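Local coordinates for dextranase (Pseudarthrobacter oxydans, PDB 6NZS), which catalyses the endohydrolysis of alpha-1,6-glucosidic linkages in dextran as a member of glycoside hydrolase family 49, at residues A509-G512 with S517-S520; D562-A565 with R571-F574; C448-S453 with M474-I479; A75-Q80 with G166-E171. All coordinates share one frame; numbering follows the deposited sequence.

Contact 1: residues A509-G512 with S517-S520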
# COMPACT_ATOMS: atom_id res chain seq x y z
N ALA A 509 17.09 9.55 -7.00
CA ALA A 509 17.19 10.76 -7.80
C ALA A 509 15.97 11.63 -7.54
O ALA A 509 14.92 11.15 -7.12
CB ALA A 509 17.26 10.43 -9.30
N TRP A 510 16.13 12.93 -7.79
CA TRP A 510 14.97 13.80 -7.88
C TRP A 510 14.40 13.74 -9.29
O TRP A 510 15.09 13.40 -10.26
CB TRP A 510 15.33 15.25 -7.57
CG TRP A 510 15.92 15.46 -6.21
CD1 TRP A 510 17.14 16.01 -5.92
CD2 TRP A 510 15.31 15.14 -4.95
NE1 TRP A 510 17.33 16.04 -4.56
CE2 TRP A 510 16.23 15.52 -3.94
CE3 TRP A 510 14.09 14.57 -4.58
CZ2 TRP A 510 15.96 15.33 -2.58
CZ3 TRP A 510 13.82 14.39 -3.23
CH2 TRP A 510 14.75 14.77 -2.24
N ASN A 511 13.13 14.09 -9.41
CA ASN A 511 12.46 14.12 -10.71
C ASN A 511 12.78 15.42 -11.46
O ASN A 511 13.61 16.24 -11.04
CB ASN A 511 10.97 13.83 -10.55
CG ASN A 511 10.23 14.92 -9.78
OD1 ASN A 511 10.66 16.08 -9.72
ND2 ASN A 511 9.09 14.55 -9.19
N GLY A 512 12.12 15.64 -12.59
CA GLY A 512 12.39 16.78 -13.45
C GLY A 512 11.69 18.08 -13.10
O GLY A 512 11.78 19.04 -13.88
N SER A 517 9.85 23.01 -6.34
CA SER A 517 8.77 22.06 -6.13
C SER A 517 9.22 20.84 -5.35
O SER A 517 8.38 20.02 -4.96
CB SER A 517 8.22 21.56 -7.48
OG SER A 517 7.75 22.63 -8.28
N GLN A 518 10.53 20.70 -5.14
CA GLN A 518 11.11 19.54 -4.49
C GLN A 518 11.53 19.83 -3.06
O GLN A 518 12.20 19.00 -2.43
CB GLN A 518 12.31 19.06 -5.31
CG GLN A 518 11.92 18.71 -6.73
CD GLN A 518 13.09 18.43 -7.63
OE1 GLN A 518 14.19 18.98 -7.45
NE2 GLN A 518 12.87 17.60 -8.64
N VAL A 519 11.11 20.97 -2.52
CA VAL A 519 11.61 21.43 -1.23
C VAL A 519 11.08 20.55 -0.10
O VAL A 519 9.95 20.04 -0.15
CB VAL A 519 11.22 22.90 -1.03
CG1 VAL A 519 9.71 23.04 -0.83
CG2 VAL A 519 11.97 23.51 0.15
N SER A 520 11.91 20.36 0.92
CA SER A 520 11.48 19.78 2.18
C SER A 520 11.22 20.91 3.18
O SER A 520 11.94 21.91 3.18
CB SER A 520 12.55 18.83 2.72
OG SER A 520 12.50 17.59 2.01
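Gln518 reaches across to Asn511 with its amide nitrogen and is held there twice. NE2 of Gln518 donates to the backbone O of Asn511 at 2.9 Å and to the side-chain OD1 of the same residue at 2.9 Å; the second bond is the straighter, with 153° at the hydrogen against 131°. Both acceptors lie in the plane of the glutamine amide, yet NE2 stands above the plane of each carbonyl it meets. With CG anti to its carbonyl carbon (chi1 -59°) and the chain extended beyond, Gln518 carries NE2 to Asn511. The amide is the close-packed part: CB of Trp510 lies 3.6 Å from NE2 of Gln518. On the looser side the indole is only partly buried, and OE1 of Gln518 approaches CG of Trp510 obliquely at 4.1 Å, its own hydrogen bond going to Arg571. A leucine here would probably leave O and OD1 of Asn511 without this donor and NE of Arg571 without this acceptor. The indole NE1 bonds to O of Leu569, and its ring leans on Tyr550 and Val552 of strand 545-552. Strand 509-510 runs parallel to strand 484-485, and the loop carrying Gln518 leads into strand 521-524, an outermost strand of a parallel sheet in the beta-helix.

Contact 2: residues D562-A565 with R571-F574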
# COMPACT_ATOMS: atom_id res chain seq x y z
N ASP A 562 27.71 21.57 2.86
CA ASP A 562 27.29 22.54 1.84
C ASP A 562 26.51 21.89 0.70
O ASP A 562 26.58 22.34 -0.45
CB ASP A 562 28.49 23.35 1.32
CG ASP A 562 28.07 24.65 0.66
OD1 ASP A 562 27.02 25.22 1.04
OD2 ASP A 562 28.80 25.11 -0.25
N ASN A 563 25.75 20.84 0.99
CA ASN A 563 24.94 20.17 -0.02
C ASN A 563 23.50 19.96 0.44
O ASN A 563 22.80 19.09 -0.10
CB ASN A 563 25.57 18.83 -0.42
CG ASN A 563 25.57 17.82 0.72
OD1 ASN A 563 25.19 18.15 1.84
ND2 ASN A 563 25.98 16.59 0.43
N TRP A 564 23.03 20.75 1.41
CA TRP A 564 21.78 20.47 2.10
C TRP A 564 20.63 21.41 1.74
O TRP A 564 19.47 21.02 1.90
CB TRP A 564 21.98 20.50 3.63
CG TRP A 564 22.46 21.83 4.13
CD1 TRP A 564 23.76 22.22 4.29
CD2 TRP A 564 21.65 22.96 4.48
NE1 TRP A 564 23.81 23.53 4.74
CE2 TRP A 564 22.53 24.00 4.86
CE3 TRP A 564 20.28 23.19 4.53
CZ2 TRP A 564 22.07 25.25 5.27
CZ3 TRP A 564 19.82 24.43 4.94
CH2 TRP A 564 20.72 25.45 5.30
N ALA A 565 20.91 22.63 1.29
CA ALA A 565 19.89 23.67 1.27
C ALA A 565 18.90 23.49 0.11
O ALA A 565 19.01 22.56 -0.70
CB ALA A 565 20.54 25.06 1.29
N ARG A 571 17.82 19.70 -0.88
CA ARG A 571 16.53 20.36 -1.07
C ARG A 571 15.87 20.74 0.26
O ARG A 571 14.65 20.87 0.33
CB ARG A 571 15.57 19.53 -1.93
CG ARG A 571 16.11 19.08 -3.30
CD ARG A 571 16.20 20.24 -4.30
NE ARG A 571 16.22 19.74 -5.68
CZ ARG A 571 17.33 19.43 -6.36
NH1 ARG A 571 18.53 19.55 -5.81
NH2 ARG A 571 17.23 18.99 -7.61
N ILE A 572 16.65 20.93 1.32
CA ILE A 572 16.09 21.19 2.64
C ILE A 572 15.79 22.68 2.77
O ILE A 572 16.71 23.51 2.80
CB ILE A 572 17.01 20.70 3.76
CG1 ILE A 572 17.09 19.17 3.76
CG2 ILE A 572 16.52 21.19 5.13
CD1 ILE A 572 18.16 18.60 4.68
N GLY A 573 14.50 23.02 2.86
CA GLY A 573 14.03 24.39 3.02
C GLY A 573 13.31 24.59 4.34
O GLY A 573 12.29 25.27 4.41
N PHE A 574 13.85 23.98 5.39
CA PHE A 574 13.29 24.12 6.73
C PHE A 574 13.36 25.59 7.17
O PHE A 574 14.26 26.33 6.78
CB PHE A 574 14.10 23.26 7.70
CG PHE A 574 14.00 21.76 7.46
CD1 PHE A 574 13.07 21.22 6.57
CD2 PHE A 574 14.82 20.89 8.16
CE1 PHE A 574 12.98 19.84 6.39
CE2 PHE A 574 14.75 19.52 7.98
CZ PHE A 574 13.82 18.99 7.09
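Trp564 and Ile572 join the two arms of this loop first through their backbones. N of Ile572 donates to O of Trp564 at 2.9 Å, with 152° at the hydrogen, and the donor lies in the carbonyl plane. The same approach brings CB of Ile572 to 3.1 Å from O of Trp564. Close by, CA of Ala565 makes a CH...O contact with O of Ile572 at 3.5 Å, so each arm offers a carbonyl to the other.

Apolar packing lies beside this link. The two side chains cross at about a right angle, CE3 of Trp564 coming to 4.2 Å from CB of Ile572. A chi1 of 60° places CG of Trp564 between its own N and carbonyl carbon, which carries the benzo part of the ring toward Ile572. CB of Ala565 covers part of one indole face near the rim. Within the other arm, CG2 of Ile572 lies 3.4 Å above the centre of the Phe574 ring.

Aromatic groups extend the packing: Trp564 meets the rings of Trp579 and Trp582, while Phe574 meets Trp582 edge-to-face. Both arms belong to the loop between strands 555-556 and 582-585, and Ile572 packs on Leu547 and Tyr550 of strand 545-552. With no side-chain polar pair across it, the contact depends on a backbone hydrogen bond with light apolar packing beside it, and its directional hold resides in the main chain.

Contact 3: residues C448-S453 with M474-I479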
# COMPACT_ATOMS: atom_id res chain seq x y z
N CYS A 448 5.42 14.08 -0.46
CA CYS A 448 6.78 13.66 -0.10
C CYS A 448 6.80 12.27 0.52
O CYS A 448 5.75 11.69 0.80
CB CYS A 448 7.49 14.65 0.84
SG CYS A 448 7.44 16.38 0.34
N ILE A 449 8.00 11.75 0.75
CA ILE A 449 8.13 10.43 1.37
C ILE A 449 7.58 10.45 2.80
O ILE A 449 6.83 9.55 3.20
CB ILE A 449 9.59 9.95 1.31
CG1 ILE A 449 10.09 9.92 -0.15
CG2 ILE A 449 9.72 8.58 1.97
CD1 ILE A 449 9.33 8.95 -1.06
N LEU A 450 7.94 11.46 3.59
CA LEU A 450 7.47 11.62 4.96
C LEU A 450 6.72 12.95 5.11
O LEU A 450 7.14 13.97 4.56
CB LEU A 450 8.64 11.56 5.95
CG LEU A 450 9.44 10.26 5.93
CD1 LEU A 450 10.82 10.48 5.31
CD2 LEU A 450 9.55 9.68 7.34
N ASN A 451 5.62 12.94 5.88
CA ASN A 451 4.73 14.09 5.87
C ASN A 451 3.95 14.18 7.17
O ASN A 451 3.45 13.18 7.68
CB ASN A 451 3.77 13.95 4.68
CG ASN A 451 2.84 15.13 4.48
OD1 ASN A 451 1.66 14.92 4.18
ND2 ASN A 451 3.34 16.36 4.59
N SER A 452 3.85 15.40 7.69
CA SER A 452 2.78 15.83 8.59
C SER A 452 2.01 16.89 7.82
O SER A 452 2.42 18.05 7.76
CB SER A 452 3.32 16.39 9.89
OG SER A 452 2.26 17.04 10.61
N SER A 453 0.90 16.49 7.20
CA SER A 453 0.09 17.44 6.46
C SER A 453 -0.53 18.47 7.40
O SER A 453 -0.73 18.21 8.60
CB SER A 453 -1.03 16.71 5.71
OG SER A 453 -1.81 17.62 4.94
N MET A 474 9.55 8.86 17.30
CA MET A 474 9.22 8.10 16.10
C MET A 474 10.52 7.91 15.33
O MET A 474 11.21 8.89 15.03
CB MET A 474 8.20 8.84 15.25
CG MET A 474 6.96 9.24 16.01
SD MET A 474 5.51 9.35 14.95
CE MET A 474 6.02 10.64 13.84
N ARG A 475 10.84 6.66 15.03
CA ARG A 475 12.07 6.30 14.34
C ARG A 475 11.73 5.57 13.05
O ARG A 475 10.98 4.59 13.05
CB ARG A 475 12.96 5.42 15.21
CG ARG A 475 14.30 5.06 14.57
CD ARG A 475 15.22 4.40 15.59
NE ARG A 475 16.55 4.10 15.04
CZ ARG A 475 17.63 4.85 15.25
NH1 ARG A 475 17.55 5.94 16.00
NH2 ARG A 475 18.80 4.50 14.71
N PHE A 476 12.29 6.06 11.94
CA PHE A 476 12.12 5.45 10.63
C PHE A 476 13.52 5.09 10.16
O PHE A 476 14.33 5.99 9.90
CB PHE A 476 11.49 6.45 9.66
CG PHE A 476 10.17 7.00 10.12
CD1 PHE A 476 10.11 8.15 10.89
CD2 PHE A 476 8.99 6.37 9.78
CE1 PHE A 476 8.89 8.65 11.33
CE2 PHE A 476 7.77 6.86 10.22
CZ PHE A 476 7.72 8.00 10.99
N GLU A 477 13.82 3.80 10.04
CA GLU A 477 15.16 3.36 9.69
C GLU A 477 15.11 2.50 8.44
O GLU A 477 14.42 1.47 8.42
CB GLU A 477 15.83 2.59 10.84
CG GLU A 477 17.20 2.07 10.45
CD GLU A 477 18.09 1.75 11.64
OE1 GLU A 477 17.68 2.00 12.79
OE2 GLU A 477 19.21 1.25 11.40
N ASN A 478 15.86 2.92 7.42
CA ASN A 478 15.93 2.30 6.10
C ASN A 478 14.66 2.58 5.31
O ASN A 478 13.68 1.84 5.43
CB ASN A 478 16.27 0.80 6.16
CG ASN A 478 17.55 0.53 6.92
OD1 ASN A 478 18.46 1.36 6.94
ND2 ASN A 478 17.62 -0.62 7.57
N ILE A 479 14.67 3.66 4.54
CA ILE A 479 13.60 3.97 3.60
C ILE A 479 14.29 4.12 2.25
O ILE A 479 14.91 5.15 1.97
CB ILE A 479 12.82 5.24 3.96
CG1 ILE A 479 12.30 5.20 5.40
CG2 ILE A 479 11.67 5.41 2.97
CD1 ILE A 479 11.65 6.52 5.84
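Leu450 extends from strand 450-452 into the buried interior facing strand 469-482, where Phe476 and Ile479 receive it. Its CB points toward the opposite strand, and a chi1 of -59° sets CG anti to the carbonyl carbon, leaving the two methyls to do the touching. CD2 of Leu450 lies over one face of the Phe476 ring, 3.9 Å from the centroid and 13° off the normal: a CH-pi contact almost straight above the middle. The same methyl is 4.1 Å from CD1 of Ile479. CD1 of Leu450 takes the other side of the fork and meets CD1 of Ile479 tip to tip, also at 4.1 Å.

This is the inside of a right-handed parallel beta-helix, the fold of the family 49 catalytic domain, in which strands of different parallel sheets face one another across a hydrophobic interior. No hydrogen bond links the two segments; their backbones pair with other coils, Leu450 with Ala488 and Arg490.

One residue earlier, Ile449 and Ile479 slide past each other in opposite directions, and their CG2 methyls come to 3.9 Å. Cys448, next in line, forms a disulfide with Cys487. On the outward side of strand 469-482, NE of Arg475 makes a salt bridge to OE1 of Glu477 at 3.3 Å, the carboxylate oxygen lying close to the guanidinium plane. Val428 of strand 423-435 packs on Phe476, and Ile489 of strand 489-493 on Leu450.

Contact 4: residues A75-Q80 with G166-E171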
# COMPACT_ATOMS: atom_id res chain seq x y z
N ALA A 75 -8.12 8.35 -10.85
CA ALA A 75 -7.75 7.30 -11.79
C ALA A 75 -7.61 7.80 -13.21
O ALA A 75 -7.45 6.98 -14.12
CB ALA A 75 -8.77 6.16 -11.73
N GLU A 76 -7.64 9.12 -13.42
CA GLU A 76 -7.64 9.65 -14.78
C GLU A 76 -6.37 9.27 -15.54
O GLU A 76 -6.45 8.73 -16.65
CB GLU A 76 -7.83 11.17 -14.76
CG GLU A 76 -9.26 11.61 -14.50
CD GLU A 76 -9.69 11.46 -13.04
OE1 GLU A 76 -8.82 11.47 -12.14
OE2 GLU A 76 -10.90 11.34 -12.80
N PHE A 77 -5.19 9.56 -14.98
CA PHE A 77 -3.96 9.25 -15.70
C PHE A 77 -3.82 7.75 -15.91
O PHE A 77 -3.51 7.29 -17.02
CB PHE A 77 -2.72 9.77 -14.99
CG PHE A 77 -1.43 9.34 -15.65
CD1 PHE A 77 -1.09 9.84 -16.90
CD2 PHE A 77 -0.59 8.41 -15.06
CE1 PHE A 77 0.07 9.44 -17.54
CE2 PHE A 77 0.59 8.00 -15.70
CZ PHE A 77 0.91 8.52 -16.93
N SER A 78 -4.03 6.96 -14.86
CA SER A 78 -3.84 5.52 -15.00
C SER A 78 -4.77 4.93 -16.05
O SER A 78 -4.36 4.10 -16.86
CB SER A 78 -4.03 4.83 -13.65
OG SER A 78 -5.35 4.98 -13.18
N SER A 79 -6.02 5.39 -16.08
CA SER A 79 -6.97 4.92 -17.09
C SER A 79 -6.54 5.35 -18.49
O SER A 79 -6.51 4.54 -19.42
CB SER A 79 -8.36 5.46 -16.76
OG SER A 79 -9.31 5.07 -17.73
N GLN A 80 -6.18 6.63 -18.65
CA GLN A 80 -5.88 7.16 -19.98
C GLN A 80 -4.56 6.63 -20.53
O GLN A 80 -4.42 6.46 -21.74
CB GLN A 80 -5.92 8.68 -19.95
CG GLN A 80 -7.34 9.20 -19.68
CD GLN A 80 -7.42 10.70 -19.53
OE1 GLN A 80 -6.71 11.44 -20.21
NE2 GLN A 80 -8.29 11.16 -18.64
N GLY A 166 0.06 21.06 -12.72
CA GLY A 166 0.39 20.15 -13.79
C GLY A 166 -0.56 18.98 -13.83
O GLY A 166 -1.42 18.78 -12.97
N LYS A 167 -0.39 18.18 -14.89
CA LYS A 167 -1.13 16.95 -15.09
C LYS A 167 -0.15 15.92 -15.63
O LYS A 167 0.80 16.26 -16.34
CB LYS A 167 -2.26 17.12 -16.12
CG LYS A 167 -3.37 18.07 -15.68
CD LYS A 167 -4.43 17.34 -14.88
CE LYS A 167 -5.29 18.31 -14.08
NZ LYS A 167 -5.94 17.63 -12.91
N LEU A 168 -0.38 14.66 -15.28
CA LEU A 168 0.47 13.60 -15.81
C LEU A 168 0.10 13.27 -17.25
O LEU A 168 -1.07 13.31 -17.65
CB LEU A 168 0.39 12.34 -14.95
CG LEU A 168 1.08 12.44 -13.60
CD1 LEU A 168 0.96 11.10 -12.90
CD2 LEU A 168 2.53 12.85 -13.72
N THR A 169 1.11 12.93 -18.04
CA THR A 169 0.93 12.53 -19.43
C THR A 169 2.07 11.60 -19.81
O THR A 169 3.14 11.60 -19.18
CB THR A 169 0.92 13.77 -20.34
OG1 THR A 169 0.79 13.37 -21.71
CG2 THR A 169 2.21 14.56 -20.17
N THR A 170 1.84 10.79 -20.84
CA THR A 170 2.92 9.99 -21.39
C THR A 170 3.71 10.72 -22.46
O THR A 170 4.69 10.17 -22.97
CB THR A 170 2.40 8.65 -21.94
OG1 THR A 170 1.40 8.91 -22.93
CG2 THR A 170 1.80 7.81 -20.84
N GLU A 171 3.29 11.94 -22.83
CA GLU A 171 4.02 12.72 -23.82
C GLU A 171 5.25 13.34 -23.18
O GLU A 171 5.16 13.97 -22.12
CB GLU A 171 3.12 13.81 -24.44
CG GLU A 171 2.65 14.90 -23.49
CD GLU A 171 2.00 16.11 -24.16
OE1 GLU A 171 1.82 17.16 -23.47
OE2 GLU A 171 1.65 16.00 -25.37
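The Phe77 ring has Leu168 on one face and the backbone of Thr170 at its edge. CB of Leu168 stands 3.5 Å above the ring plane, offset toward the rim, and 3.7 Å from the centroid, 22° off the normal, in a CH-pi contact. CD1 of Leu168 continues along the ring and lies 3.8 Å from CD2 of Phe77. The two side chains cross at about a right angle. At the edge, near the ring plane, N of Thr170 comes to 4.0 Å from CE1 of Phe77, and the CG2 methyl of Thr170 is 4.1 Å from the same atom. N of Thr169 approaches CE1 of Phe77 obliquely at 3.7 Å.

A chi1 of 174° turns CG of Phe77 away from its own N, swinging the ring out from the helix and against the strand. An alanine here removes the ring, which would probably open a gap over CB and CD1 of Leu168 and leave helix and strand with little to join them, as no hydrogen bond links the segments.

Each segment has its own internal ties. Ala75 is the N-cap residue, and its O accepts from N of Ser79 and OG of Ser78, both from the same face of the carbonyl. Beyond Leu168, OG1 of Thr169 accepts from N of Glu171 at 3.1 Å in a nearly straight bond, an ST turn that bends the chain as it leaves the strand. Around this surface contact in the N-terminal Ig-like domain, strand 168-169 pairs antiparallel with strand 154-159, whose Tyr155 and Ala157 also touch Phe77, while Leu168 rests on Ile178 of strand 176-192; helix 76-81 leads on to strand 84-92.

Overall arrangement
Contact 3 is the buried one, an apolar meeting of two facing strands inside the beta-helix, whereas contact 4 joins a helix to a strand at the surface of the N-terminal Ig-like domain. Their centres are about 27 Å apart, and both rest on hydrocarbon against an aromatic face. Contacts 1 and 2, partly buried in the C-terminal region of the solenoid, hold loops beside strands 509-510 and 545-552 and work differently: one uses a side-chain amide, the other a backbone bond. These two touch, with O of Ser520 2.8 Å from N of Gly573. Contact 1 approaches contact 3 to about 4 Å between nearest atoms without touching it, while contacts 2 and 4 are the farthest apart.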